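Local coordinates for protein putative ABC transporter subunit, substrate-binding component (Rhodopseudomonas palustris, PDB 4EVQ) that binds 4-hydroxybenzoate and probably delivers such benzoate derivatives to an ABC transporter as its periplasmic solute-binding component, at residues V128-F133 and H339-N344; G293-Q298 and S328-F333; V85-V90 and I110-G115. All blocks are in the same frame, centred on the assembly; numbering follows the deposited sequence.

Contact 1 of 3, residues V128-F133 and H339-N344; sequences VFRTSF and HNPVQN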
ATOM      1  N   VAL A 128      -7.512   9.443 -12.064  1.00  9.82           N
ATOM      2  CA  VAL A 128      -6.720   9.001 -10.907  1.00  9.75           C
ATOM      3  C   VAL A 128      -7.300   7.729 -10.372  1.00  9.33           C
ATOM      4  O   VAL A 128      -8.475   7.639 -10.043  1.00 10.55           O
ATOM      5  CB  VAL A 128      -6.705  10.112  -9.850  1.00 13.92           C
ATOM      6  CG1 VAL A 128      -6.019   9.626  -8.534  1.00 16.23           C
ATOM      7  CG2 VAL A 128      -5.993  11.349 -10.352  1.00 14.66           C
ATOM      8  N   PHE A 129      -6.439   6.709 -10.274  1.00 10.03           N
ATOM      9  CA  PHE A 129      -6.788   5.367  -9.850  1.00  8.82           C
ATOM     10  C   PHE A 129      -5.843   4.905  -8.765  1.00  9.10           C
ATOM     11  O   PHE A 129      -4.702   5.344  -8.754  1.00 10.44           O
ATOM     12  CB  PHE A 129      -6.692   4.420 -11.054  1.00 11.15           C
ATOM     13  CG  PHE A 129      -7.601   4.825 -12.166  1.00 10.81           C
ATOM     14  CD1 PHE A 129      -8.877   4.382 -12.187  1.00 13.92           C
ATOM     15  CD2 PHE A 129      -7.179   5.686 -13.133  1.00 11.88           C
ATOM     16  CE1 PHE A 129      -9.752   4.800 -13.181  1.00 15.20           C
ATOM     17  CE2 PHE A 129      -8.092   6.094 -14.143  1.00 13.15           C
ATOM     18  CZ  PHE A 129      -9.337   5.636 -14.139  1.00 15.41           C
ATOM     19  N   ARG A 130      -6.281   3.992  -7.938  1.00  8.95           N
ATOM     20  CA  ARG A 130      -5.408   3.423  -6.895  1.00  8.48           C
ATOM     21  C   ARG A 130      -5.527   1.917  -6.957  1.00  7.98           C
ATOM     22  O   ARG A 130      -6.628   1.371  -6.998  1.00  9.14           O
ATOM     23  CB  ARG A 130      -5.785   3.987  -5.531  1.00  7.35           C
ATOM     24  CG  ARG A 130      -4.974   3.454  -4.371  1.00  7.48           C
ATOM     25  CD  ARG A 130      -4.711   4.470  -3.288  1.00  7.32           C
ATOM     26  NE  ARG A 130      -5.928   4.996  -2.679  1.00  8.02           N
ATOM     27  CZ  ARG A 130      -5.933   6.023  -1.834  1.00  7.24           C
ATOM     28  NH1 ARG A 130      -4.781   6.604  -1.513  1.00  8.22           N
ATOM     29  NH2 ARG A 130      -7.071   6.466  -1.292  1.00  9.25           N
ATOM     30  N   THR A 131      -4.376   1.222  -6.883  1.00  8.43           N
ATOM     31  CA  THR A 131      -4.360  -0.220  -6.851  1.00  8.63           C
ATOM     32  C   THR A 131      -4.022  -0.811  -5.458  1.00  6.76           C
ATOM     33  O   THR A 131      -3.918  -2.034  -5.334  1.00  7.83           O
ATOM     34  CB  THR A 131      -3.444  -0.837  -7.870  1.00  8.53           C
ATOM     35  OG1 THR A 131      -2.089  -0.428  -7.613  1.00  9.06           O
ATOM     36  CG2 THR A 131      -3.839  -0.478  -9.305  1.00  9.83           C
ATOM     37  N   SER A 132      -3.908   0.058  -4.475  1.00  7.05           N
ATOM     38  CA  SER A 132      -3.475  -0.364  -3.151  1.00  6.83           C
ATOM     39  C   SER A 132      -4.628  -0.429  -2.148  1.00  7.68           C
ATOM     40  O   SER A 132      -5.252  -1.458  -2.080  1.00  7.63           O
ATOM     41  CB  SER A 132      -2.322   0.514  -2.730  1.00  8.11           C
ATOM     42  OG  SER A 132      -2.696   1.870  -2.662  1.00  7.63           O
ATOM     43  N   PHE A 133      -4.897   0.657  -1.426  1.00  7.12           N
ATOM     44  CA  PHE A 133      -5.798   0.719  -0.276  1.00  6.96           C
ATOM     45  C   PHE A 133      -5.903   2.178   0.122  1.00  7.40           C
ATOM     46  O   PHE A 133      -5.095   3.003  -0.313  1.00  7.10           O
ATOM     47  CB  PHE A 133      -5.272  -0.134   0.903  1.00  7.30           C
ATOM     48  CG  PHE A 133      -3.973   0.387   1.389  1.00  7.53           C
ATOM     49  CD1 PHE A 133      -2.815   0.068   0.713  1.00  6.98           C
ATOM     50  CD2 PHE A 133      -3.906   1.336   2.395  1.00  8.03           C
ATOM     51  CE1 PHE A 133      -1.635   0.690   1.029  1.00  7.90           C
ATOM     52  CE2 PHE A 133      -2.683   1.918   2.732  1.00  8.21           C
ATOM     53  CZ  PHE A 133      -1.584   1.610   2.018  1.00  8.73           C
ATOM     54  N   HIS A 339     -12.639   5.139  -7.451  1.00 12.18           N
ATOM     55  CA  HIS A 339     -11.448   4.514  -8.018  1.00 11.23           C
ATOM     56  C   HIS A 339     -10.486   3.983  -6.973  1.00  9.51           C
ATOM     57  O   HIS A 339      -9.269   3.950  -7.190  1.00 10.20           O
ATOM     58  CB  HIS A 339     -10.686   5.475  -8.929  1.00 12.70           C
ATOM     59  CG  HIS A 339     -11.486   5.977 -10.104  1.00 13.68           C
ATOM     60  ND1 HIS A 339     -10.975   6.949 -10.927  1.00 14.96           N
ATOM     61  CD2 HIS A 339     -12.703   5.647 -10.607  1.00 13.69           C
ATOM     62  CE1 HIS A 339     -11.860   7.222 -11.885  1.00 15.85           C
ATOM     63  NE2 HIS A 339     -12.911   6.451 -11.707  1.00 16.04           N
ATOM     64  N   ASN A 340     -11.033   3.509  -5.862  1.00 10.40           N
ATOM     65  CA  ASN A 340     -10.225   2.799  -4.857  1.00  9.88           C
ATOM     66  C   ASN A 340     -10.557   1.319  -4.951  1.00  9.79           C
ATOM     67  O   ASN A 340     -11.708   0.948  -5.255  1.00 10.59           O
ATOM     68  CB  ASN A 340     -10.586   3.319  -3.471  1.00 10.57           C
ATOM     69  CG  ASN A 340      -9.514   3.055  -2.460  1.00 10.55           C
ATOM     70  OD1 ASN A 340      -8.367   3.417  -2.672  1.00 12.25           O
ATOM     71  ND2 ASN A 340      -9.879   2.425  -1.372  1.00 12.76           N
ATOM     72  N   PRO A 341      -9.627   0.393  -4.638  1.00  9.35           N
ATOM     73  CA  PRO A 341      -9.996  -1.013  -4.695  1.00 10.20           C
ATOM     74  C   PRO A 341     -11.096  -1.403  -3.714  1.00  9.71           C
ATOM     75  O   PRO A 341     -11.160  -0.880  -2.611  1.00 10.24           O
ATOM     76  CB  PRO A 341      -8.696  -1.759  -4.339  1.00  9.78           C
ATOM     77  CG  PRO A 341      -7.615  -0.752  -4.710  1.00 10.34           C
ATOM     78  CD  PRO A 341      -8.180   0.554  -4.332  1.00  9.75           C
ATOM     79  N   VAL A 342     -11.960  -2.318  -4.147  1.00  9.97           N
ATOM     80  CA  VAL A 342     -12.938  -2.971  -3.275  1.00 10.31           C
ATOM     81  C   VAL A 342     -12.455  -4.380  -3.132  1.00  9.66           C
ATOM     82  O   VAL A 342     -12.396  -5.124  -4.125  1.00 11.91           O
ATOM     83  CB  VAL A 342     -14.332  -2.884  -3.919  1.00 11.27           C
ATOM     84  CG1 VAL A 342     -15.361  -3.607  -3.058  1.00 12.36           C
ATOM     85  CG2 VAL A 342     -14.671  -1.428  -4.085  1.00 13.48           C
ATOM     86  N   GLN A 343     -12.052  -4.758  -1.910  1.00  9.54           N
ATOM     87  CA  GLN A 343     -11.315  -5.981  -1.737  1.00  9.37           C
ATOM     88  C   GLN A 343     -11.431  -6.490  -0.301  1.00  9.33           C
ATOM     89  O   GLN A 343     -11.691  -5.718   0.609  1.00  9.35           O
ATOM     90  CB  GLN A 343      -9.843  -5.725  -2.092  1.00 10.39           C
ATOM     91  CG  GLN A 343      -9.163  -4.810  -1.062  1.00 10.42           C
ATOM     92  CD  GLN A 343      -7.817  -4.282  -1.531  1.00 10.01           C
ATOM     93  OE1 GLN A 343      -7.137  -4.934  -2.299  1.00  9.72           O
ATOM     94  NE2 GLN A 343      -7.478  -3.110  -1.085  1.00 10.28           N
ATOM     95  N   ASN A 344     -11.184  -7.766  -0.126  1.00 10.42           N
ATOM     96  CA  ASN A 344     -11.152  -8.358   1.208  1.00 10.19           C
ATOM     97  C   ASN A 344      -9.945  -7.818   1.982  1.00  9.76           C
ATOM     98  O   ASN A 344      -8.879  -7.534   1.400  1.00  9.64           O
ATOM     99  CB  ASN A 344     -11.024  -9.886   1.122  1.00 11.64           C
ATOM    100  CG  ASN A 344     -12.289 -10.590   0.661  1.00 12.60           C
ATOM    101  OD1 ASN A 344     -13.386 -10.087   0.757  1.00 13.65           O
ATOM    102  ND2 ASN A 344     -12.117 -11.842   0.281  1.00 16.90           N
TER
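H339 and V128 are joined by a short hydrogen bond: ND1 of the imidazole gives its proton to V128 O at 2.7 Å, with the carbonyl oxygen lying in the ring plane while the donor stands above the plane of the carbonyl. That same ring lies on F129, an offset stack with centroids 4.3 Å apart and planes only 9° from parallel; CE1 of F129 comes over the imidazole face near its rim, 3.3 Å from H339 ND1. One residue on, R130 N bonds H339 O. The R130 side chain, bent at chi2 and chi3, presents NE to N340 OD1 at 2.9 Å, the amide plane standing steeply to the guanidinium, whose NH1 and NH2 turn to A114, A116 and T120. Farther along, Q343 NE2 donates to S132 O at 2.9 Å with both groups nearly in one plane, and the neighbouring F133 reaches the bound 4-hydroxybenzoate. Between these bonds P341 wedges its ring against backbone, CD 3.2 Å from R130 O. The loop 339-344 thus runs beside strand 128-130, the outer strand of its sheet, in roughly the same direction. Helices 288-306 and 314-322 pack on F129, and strand 109-111 flanks the strand.

Contact 2 of 3, residues G293-Q298 and S328-F333; sequences GWDAGQ and SPRGPF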
ATOM      1  N   GLY A 293       2.033  -3.316  -7.555  1.00  7.89           N
ATOM      2  CA  GLY A 293       2.693  -2.962  -8.816  1.00  7.49           C
ATOM      3  C   GLY A 293       2.237  -3.830  -9.954  1.00  8.04           C
ATOM      4  O   GLY A 293       1.968  -3.338 -11.064  1.00  8.30           O
ATOM      5  N   TRP A 294       2.170  -5.115  -9.735  1.00  8.56           N
ATOM      6  CA  TRP A 294       1.640  -6.026 -10.731  1.00  9.34           C
ATOM      7  C   TRP A 294       0.248  -5.618 -11.173  1.00  9.84           C
ATOM      8  O   TRP A 294      -0.077  -5.601 -12.388  1.00  9.99           O
ATOM      9  CB  TRP A 294       1.623  -7.414 -10.106  1.00  9.44           C
ATOM     10  CG  TRP A 294       1.009  -8.534 -10.909  1.00  9.46           C
ATOM     11  CD1 TRP A 294      -0.287  -8.954 -10.840  1.00 10.71           C
ATOM     12  CD2 TRP A 294       1.684  -9.461 -11.778  1.00 11.38           C
ATOM     13  NE1 TRP A 294      -0.461 -10.050 -11.636  1.00 11.22           N
ATOM     14  CE2 TRP A 294       0.725 -10.398 -12.218  1.00 12.29           C
ATOM     15  CE3 TRP A 294       2.990  -9.574 -12.241  1.00 11.44           C
ATOM     16  CZ2 TRP A 294       1.026 -11.436 -13.116  1.00 13.04           C
ATOM     17  CZ3 TRP A 294       3.303 -10.636 -13.093  1.00 12.18           C
ATOM     18  CH2 TRP A 294       2.330 -11.550 -13.520  1.00 13.31           C
ATOM     19  N   ASP A 295      -0.606  -5.286 -10.229  1.00  8.98           N
ATOM     20  CA  ASP A 295      -1.962  -4.912 -10.565  1.00  9.92           C
ATOM     21  C   ASP A 295      -2.069  -3.549 -11.201  1.00 10.28           C
ATOM     22  O   ASP A 295      -3.023  -3.307 -11.972  1.00 10.34           O
ATOM     23  CB  ASP A 295      -2.882  -5.010  -9.345  1.00  8.96           C
ATOM     24  CG  ASP A 295      -3.150  -6.461  -8.940  1.00 10.32           C
ATOM     25  OD1 ASP A 295      -3.111  -7.365  -9.815  1.00 11.02           O
ATOM     26  OD2 ASP A 295      -3.446  -6.710  -7.746  1.00  9.93           O
ATOM     27  N   ALA A 296      -1.150  -2.651 -10.917  1.00  9.67           N
ATOM     28  CA  ALA A 296      -1.059  -1.409 -11.686  1.00  9.53           C
ATOM     29  C   ALA A 296      -0.793  -1.771 -13.135  1.00 10.45           C
ATOM     30  O   ALA A 296      -1.407  -1.158 -14.027  1.00 10.85           O
ATOM     31  CB  ALA A 296       0.026  -0.508 -11.133  1.00  9.86           C
ATOM     32  N   GLY A 297       0.055  -2.762 -13.392  1.00 10.26           N
ATOM     33  CA  GLY A 297       0.295  -3.254 -14.752  1.00 10.62           C
ATOM     34  C   GLY A 297      -0.962  -3.826 -15.345  1.00 10.81           C
ATOM     35  O   GLY A 297      -1.292  -3.479 -16.494  1.00 12.41           O
ATOM     36  N   GLN A 298      -1.710  -4.648 -14.625  1.00 11.51           N
ATOM     37  CA  GLN A 298      -2.962  -5.164 -15.184  1.00 12.57           C
ATOM     38  C   GLN A 298      -3.983  -4.072 -15.476  1.00 12.22           C
ATOM     39  O   GLN A 298      -4.730  -4.130 -16.494  1.00 13.04           O
ATOM     40  CB  GLN A 298      -3.583  -6.181 -14.238  1.00 13.38           C
ATOM     41  CG  GLN A 298      -2.704  -7.359 -13.881  1.00 14.16           C
ATOM     42  CD  GLN A 298      -3.549  -8.565 -13.513  1.00 15.27           C
ATOM     43  OE1 GLN A 298      -4.075  -9.272 -14.388  1.00 17.74           O
ATOM     44  NE2 GLN A 298      -3.671  -8.829 -12.231  1.00 15.37           N
ATOM     45  N   SER A 328      -6.618 -10.580  -9.611  1.00 15.78           N
ATOM     46  CA  SER A 328      -5.391 -10.178  -8.943  1.00 13.73           C
ATOM     47  C   SER A 328      -4.864 -11.356  -8.146  1.00 11.84           C
ATOM     48  O   SER A 328      -5.632 -12.192  -7.728  1.00 14.66           O
ATOM     49  CB  SER A 328      -5.727  -9.030  -7.982  1.00 11.92           C
ATOM     50  OG  SER A 328      -4.645  -8.782  -7.055  1.00 10.98           O
ATOM     51  N   PRO A 329      -3.572 -11.353  -7.801  1.00 11.72           N
ATOM     52  CA  PRO A 329      -3.071 -12.253  -6.778  1.00 10.78           C
ATOM     53  C   PRO A 329      -3.909 -12.179  -5.491  1.00 10.61           C
ATOM     54  O   PRO A 329      -3.988 -13.156  -4.747  1.00 11.74           O
ATOM     55  CB  PRO A 329      -1.613 -11.781  -6.591  1.00 10.53           C
ATOM     56  CG  PRO A 329      -1.228 -11.332  -7.961  1.00 11.41           C
ATOM     57  CD  PRO A 329      -2.487 -10.584  -8.423  1.00 11.35           C
ATOM     58  N   ARG A 330      -4.560 -11.057  -5.205  0.50 10.85           N
ATOM     59  CA  ARG A 330      -5.451 -10.944  -4.026  0.50 11.82           C
ATOM     60  C   ARG A 330      -6.717 -11.771  -4.158  0.50 13.55           C
ATOM     61  O   ARG A 330      -7.301 -12.398  -3.266  0.50 13.96           O
ATOM     62  CB  ARG A 330      -5.850  -9.483  -3.891  0.50  9.64           C
ATOM     63  CG  ARG A 330      -4.633  -8.708  -3.430  0.50  6.10           C
ATOM     64  CD  ARG A 330      -4.847  -7.207  -3.338  0.50  7.32           C
ATOM     65  NE  ARG A 330      -4.548  -6.569  -4.621  0.50  7.29           N
ATOM     66  CZ  ARG A 330      -4.529  -5.261  -4.825  0.50  9.03           C
ATOM     67  NH1 ARG A 330      -4.850  -4.426  -3.856  0.50  8.47           N
ATOM     68  NH2 ARG A 330      -4.141  -4.795  -6.004  0.50 10.09           N
ATOM     69  N   GLY A 331      -7.205 -11.709  -5.333  1.00 16.81           N
ATOM     70  CA  GLY A 331      -8.599 -12.123  -5.555  1.00 19.76           C
ATOM     71  C   GLY A 331      -9.156 -11.311  -6.718  1.00 19.83           C
ATOM     72  O   GLY A 331      -8.375 -10.685  -7.436  1.00 19.10           O
ATOM     73  N   PRO A 332     -10.499 -11.299  -6.930  1.00 22.00           N
ATOM     74  CA  PRO A 332     -11.023 -10.421  -7.979  1.00 21.48           C
ATOM     75  C   PRO A 332     -10.746  -8.952  -7.662  1.00 21.59           C
ATOM     76  O   PRO A 332     -10.957  -8.505  -6.548  1.00 20.69           O
ATOM     77  CB  PRO A 332     -12.537 -10.701  -7.957  1.00 23.89           C
ATOM     78  CG  PRO A 332     -12.689 -12.053  -7.337  1.00 25.86           C
ATOM     79  CD  PRO A 332     -11.565 -12.141  -6.338  1.00 24.96           C
ATOM     80  N   PHE A 333     -10.245  -8.231  -8.644  1.00 18.60           N
ATOM     81  CA  PHE A 333      -9.937  -6.849  -8.438  1.00 17.81           C
ATOM     82  C   PHE A 333     -11.060  -6.047  -9.048  1.00 15.50           C
ATOM     83  O   PHE A 333     -11.455  -6.290 -10.170  1.00 17.44           O
ATOM     84  CB  PHE A 333      -8.612  -6.501  -9.095  1.00 18.56           C
ATOM     85  CG  PHE A 333      -8.167  -5.078  -8.841  1.00 17.62           C
ATOM     86  CD1 PHE A 333      -8.588  -4.085  -9.701  1.00 17.58           C
ATOM     87  CD2 PHE A 333      -7.338  -4.736  -7.779  1.00 18.13           C
ATOM     88  CE1 PHE A 333      -8.223  -2.776  -9.518  1.00 16.34           C
ATOM     89  CE2 PHE A 333      -6.973  -3.416  -7.569  1.00 16.25           C
ATOM     90  CZ  PHE A 333      -7.391  -2.429  -8.461  1.00 15.44           C
TER
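The R330 guanidinium and the D295 carboxylate lie almost in one plane, 11° apart, and meet at the guanidinium edge. In the conformer described here, one of two for R330, NH2 makes the straight bond of the salt bridge, 2.7 Å to D295 OD2, using the anti lone pair; NE adds a weak one to the same oxygen. S328 OG also donates to OD2, at a very short 2.5 Å, and in turn accepts from R330 N, closing an ST turn that ties the serine and arginine together. The other carboxylate oxygen, OD1, is met nearly along its C-O axis by Q298 NE2, one helical turn on, at 2.9 Å. Beside this cluster the W294 indole comes obliquely against P329, CD1 3.7 Å from the proline CD, while W294 NE1 goes to E270 and the ring packs against F274 and Y43. The contact fastens helix 288-306 to the turn between antiparallel strands 325-328 and 331-334. An alanine in place of D295 would probably leave R330 without its charge partner and the S328 hydroxyl without its acceptor across the contact, costing the turn its polar tie to the helix. With two close donors and a weak third on OD2 and one on OD1, the buried carboxylate is likely to stay ionised, its charge probably balanced by R330.

Contact 3 of 3, residues V85-V90 and I110-G115; sequences VLIGTV and IVPNAG. With PHB (p-hydroxybenzoic acid), chain H.
Strands 85-88 and 109-111, joined by helix 92-105, form a right-handed beta-alpha-beta crossover of the kind on which periplasmic binding proteins are built, and the chain past both strand ends runs into the 4-hydroxybenzoate pocket. I87 and I110 pair in parallel: I110 N bonds L86 O, and G88 N bonds I110 O at 3.0 Å. Their side chains share one face of the sheet, I87 CG1 lying 4.2 Å from I110 CB. I87 CG2, set anti to the backbone N, meets P112 CG at 3.9 Å. Beyond the strands the two loops stay bonded: a cis peptide precedes T89, whose carbonyl O accepts from A114 N at 2.9 Å. T89 OG1 is held by D63. The P112 ring packs on the G88 backbone, CD 3.3 Å from G88 C. With CG anti to its backbone N (chi1 -175°), N113 sends ND2 to V90 O at 3.1 Å, while Q292 donates to its OD1. V90 CG1 and N113 ND2 both also approach the ligand ring. Y161, S92 and S215 hydrogen-bond the ligand as well, and from 110-115 the backbone N of G115 donates to carboxylate oxygen O2' at 3.0 Å, with an N-H...O angle of 167°.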
ATOM      1  N   VAL A  85       1.750   8.101 -19.166  1.00 13.32           N
ATOM      2  CA  VAL A  85       1.050   7.570 -17.982  1.00 12.88           C
ATOM      3  C   VAL A  85       1.949   7.838 -16.810  1.00 11.39           C
ATOM      4  O   VAL A  85       3.170   7.850 -16.975  1.00 12.67           O
ATOM      5  CB  VAL A  85       0.838   6.020 -18.099  1.00 15.35           C
ATOM      6  CG1 VAL A  85       0.210   5.409 -16.819  1.00 15.14           C
ATOM      7  CG2 VAL A  85      -0.039   5.694 -19.353  1.00 17.96           C
ATOM      8  N   LEU A  86       1.344   8.100 -15.657  1.00  9.86           N
ATOM      9  CA  LEU A  86       2.069   8.348 -14.416  1.00 10.57           C
ATOM     10  C   LEU A  86       1.698   7.316 -13.355  1.00  9.69           C
ATOM     11  O   LEU A  86       0.520   7.071 -13.110  1.00 11.34           O
ATOM     12  CB  LEU A  86       1.729   9.739 -13.895  1.00 12.03           C
ATOM     13  CG  LEU A  86       2.296  10.182 -12.556  1.00 13.20           C
ATOM     14  CD1 LEU A  86       3.800  10.271 -12.605  1.00 13.41           C
ATOM     15  CD2 LEU A  86       1.706  11.544 -12.219  1.00 14.09           C
ATOM     16  N   ILE A  87       2.707   6.661 -12.813  1.00  9.85           N
ATOM     17  CA  ILE A  87       2.504   5.664 -11.743  1.00  9.67           C
ATOM     18  C   ILE A  87       3.354   6.070 -10.540  1.00  8.95           C
ATOM     19  O   ILE A  87       4.581   6.143 -10.619  1.00 10.37           O
ATOM     20  CB  ILE A  87       2.812   4.224 -12.209  1.00 10.52           C
ATOM     21  CG1 ILE A  87       1.929   3.862 -13.402  1.00 11.43           C
ATOM     22  CG2 ILE A  87       2.663   3.225 -11.038  1.00 11.38           C
ATOM     23  CD1 ILE A  87       2.202   2.505 -13.965  1.00 13.03           C
ATOM     24  N   GLY A  88       2.706   6.349  -9.418  1.00  9.51           N
ATOM     25  CA  GLY A  88       3.424   6.649  -8.180  1.00 10.37           C
ATOM     26  C   GLY A  88       2.430   7.068  -7.135  1.00  8.07           C
ATOM     27  O   GLY A  88       1.236   7.268  -7.422  1.00  9.18           O
ATOM     28  N   THR A  89       2.812   7.104  -5.855  1.00  8.48           N
ATOM     29  CA  THR A  89       4.075   6.691  -5.296  1.00  7.76           C
ATOM     30  C   THR A  89       3.818   5.935  -3.984  1.00  7.23           C
ATOM     31  O   THR A  89       2.683   5.465  -3.756  1.00  8.58           O
ATOM     32  CB  THR A  89       4.969   7.899  -5.111  1.00 10.49           C
ATOM     33  OG1 THR A  89       6.259   7.470  -4.579  1.00 10.99           O
ATOM     34  CG2 THR A  89       4.370   8.927  -4.171  1.00 11.64           C
ATOM     35  N   VAL A  90       4.822   5.805  -3.129  1.00  7.83           N
ATOM     36  CA  VAL A  90       4.707   5.136  -1.830  1.00  7.07           C
ATOM     37  C   VAL A  90       4.263   5.996  -0.690  1.00  7.50           C
ATOM     38  O   VAL A  90       3.309   5.653  -0.001  1.00  8.00           O
ATOM     39  CB  VAL A  90       6.057   4.451  -1.479  1.00  7.38           C
ATOM     40  CG1 VAL A  90       6.088   3.932  -0.042  1.00  8.19           C
ATOM     41  CG2 VAL A  90       6.327   3.291  -2.455  1.00  8.25           C
ATOM     42  N   ILE A 110      -1.922   6.189 -11.873  1.00  8.80           N
ATOM     43  CA  ILE A 110      -2.195   5.059 -10.998  1.00  8.93           C
ATOM     44  C   ILE A 110      -1.290   5.154  -9.759  1.00  9.03           C
ATOM     45  O   ILE A 110      -0.086   5.227  -9.875  1.00  8.80           O
ATOM     46  CB  ILE A 110      -1.968   3.707 -11.737  1.00  9.31           C
ATOM     47  CG1 ILE A 110      -2.739   3.676 -13.056  1.00 10.63           C
ATOM     48  CG2 ILE A 110      -2.249   2.542 -10.809  1.00 10.17           C
ATOM     49  CD1 ILE A 110      -2.309   2.519 -13.959  1.00 13.27           C
ATOM     50  N   VAL A 111      -1.919   5.159  -8.600  1.00  8.41           N
ATOM     51  CA  VAL A 111      -1.218   5.164  -7.306  1.00  8.27           C
ATOM     52  C   VAL A 111      -1.066   3.731  -6.857  1.00  6.87           C
ATOM     53  O   VAL A 111      -2.059   3.066  -6.579  1.00  8.39           O
ATOM     54  CB  VAL A 111      -2.004   5.975  -6.296  1.00  7.23           C
ATOM     55  CG1 VAL A 111      -1.325   5.946  -4.921  1.00  8.98           C
ATOM     56  CG2 VAL A 111      -2.186   7.390  -6.752  1.00  9.76           C
ATOM     57  N   PRO A 112       0.174   3.245  -6.734  1.00  8.00           N
ATOM     58  CA  PRO A 112       0.409   1.816  -6.490  1.00  7.68           C
ATOM     59  C   PRO A 112       0.737   1.513  -5.011  1.00  6.96           C
ATOM     60  O   PRO A 112       1.141   0.411  -4.702  1.00  7.66           O
ATOM     61  CB  PRO A 112       1.628   1.524  -7.370  1.00  8.70           C
ATOM     62  CG  PRO A 112       2.442   2.728  -7.213  1.00  9.37           C
ATOM     63  CD  PRO A 112       1.438   3.870  -7.143  1.00  7.67           C
ATOM     64  N   ASN A 113       0.665   2.518  -4.160  1.00  6.64           N
ATOM     65  CA  ASN A 113       0.771   2.242  -2.727  1.00  6.24           C
ATOM     66  C   ASN A 113       0.144   3.321  -1.835  1.00  7.07           C
ATOM     67  O   ASN A 113      -0.747   3.022  -1.041  1.00  7.79           O
ATOM     68  CB  ASN A 113       2.226   2.066  -2.231  1.00  5.85           C
ATOM     69  CG  ASN A 113       2.243   1.670  -0.764  1.00  6.79           C
ATOM     70  OD1 ASN A 113       1.854   0.549  -0.431  1.00  7.67           O
ATOM     71  ND2 ASN A 113       2.581   2.626   0.117  1.00  7.03           N
ATOM     72  N   ALA A 114       0.601   4.568  -1.940  1.00  7.36           N
ATOM     73  CA  ALA A 114       0.217   5.615  -0.989  1.00  7.43           C
ATOM     74  C   ALA A 114      -1.244   5.540  -0.629  1.00  7.37           C
ATOM     75  O   ALA A 114      -2.115   5.612  -1.504  1.00  7.99           O
ATOM     76  CB  ALA A 114       0.543   7.005  -1.529  1.00  7.52           C
ATOM     77  N   GLY A 115      -1.527   5.447   0.643  1.00  6.95           N
ATOM     78  CA  GLY A 115      -2.884   5.294   1.144  1.00  6.43           C
ATOM     79  C   GLY A 115      -3.635   6.545   1.417  1.00  6.93           C
ATOM     80  O   GLY A 115      -4.802   6.463   1.861  1.00  7.74           O
TER
HETATM   81  C1' PHB H 406       2.083   5.748   2.882  1.00  6.09           C
HETATM   82  O1' PHB H 406       2.816   6.726   3.155  1.00  6.61           O
HETATM   83  O2' PHB H 406       0.902   5.886   2.373  1.00  7.16           O
HETATM   84  C1  PHB H 406       2.518   4.355   3.111  1.00  5.93           C
HETATM   85  C2  PHB H 406       3.882   4.065   3.153  1.00  6.44           C
HETATM   86  C3  PHB H 406       4.298   2.763   3.387  1.00  6.91           C
HETATM   87  C4  PHB H 406       3.378   1.788   3.589  1.00  6.92           C
HETATM   88  C5  PHB H 406       2.021   2.047   3.529  1.00  6.17           C
HETATM   89  C6  PHB H 406       1.621   3.330   3.301  1.00  6.48           C
HETATM   90  O4  PHB H 406       3.763   0.519   3.821  1.00 13.73           O

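Overall arrangement
Along the chain contact 3 comes first; contact 1 then joins 128-133 to a loop some 200 residues later, and contact 2 falls within that span. Their centres lie about 10 Å (1 to 2), 11 Å (1 to 3) and 14 Å (2 to 3) apart. Contacts 1 and 3 share a sheet, since strands 109-111 and 128-130 are neighbours in it, and S132 OG bonds N113 O where both lead to the ligand. Contact 2 joins on through R330, which bonds T131 O. Helix 288-306 packs on residues of contacts 1 and 3 and carries half of contact 2. Contacts 1 and 3 supply residues to the 4-hydroxybenzoate pocket, while contact 2 lies farther out, its R330 side chain about 12 Å from the ligand.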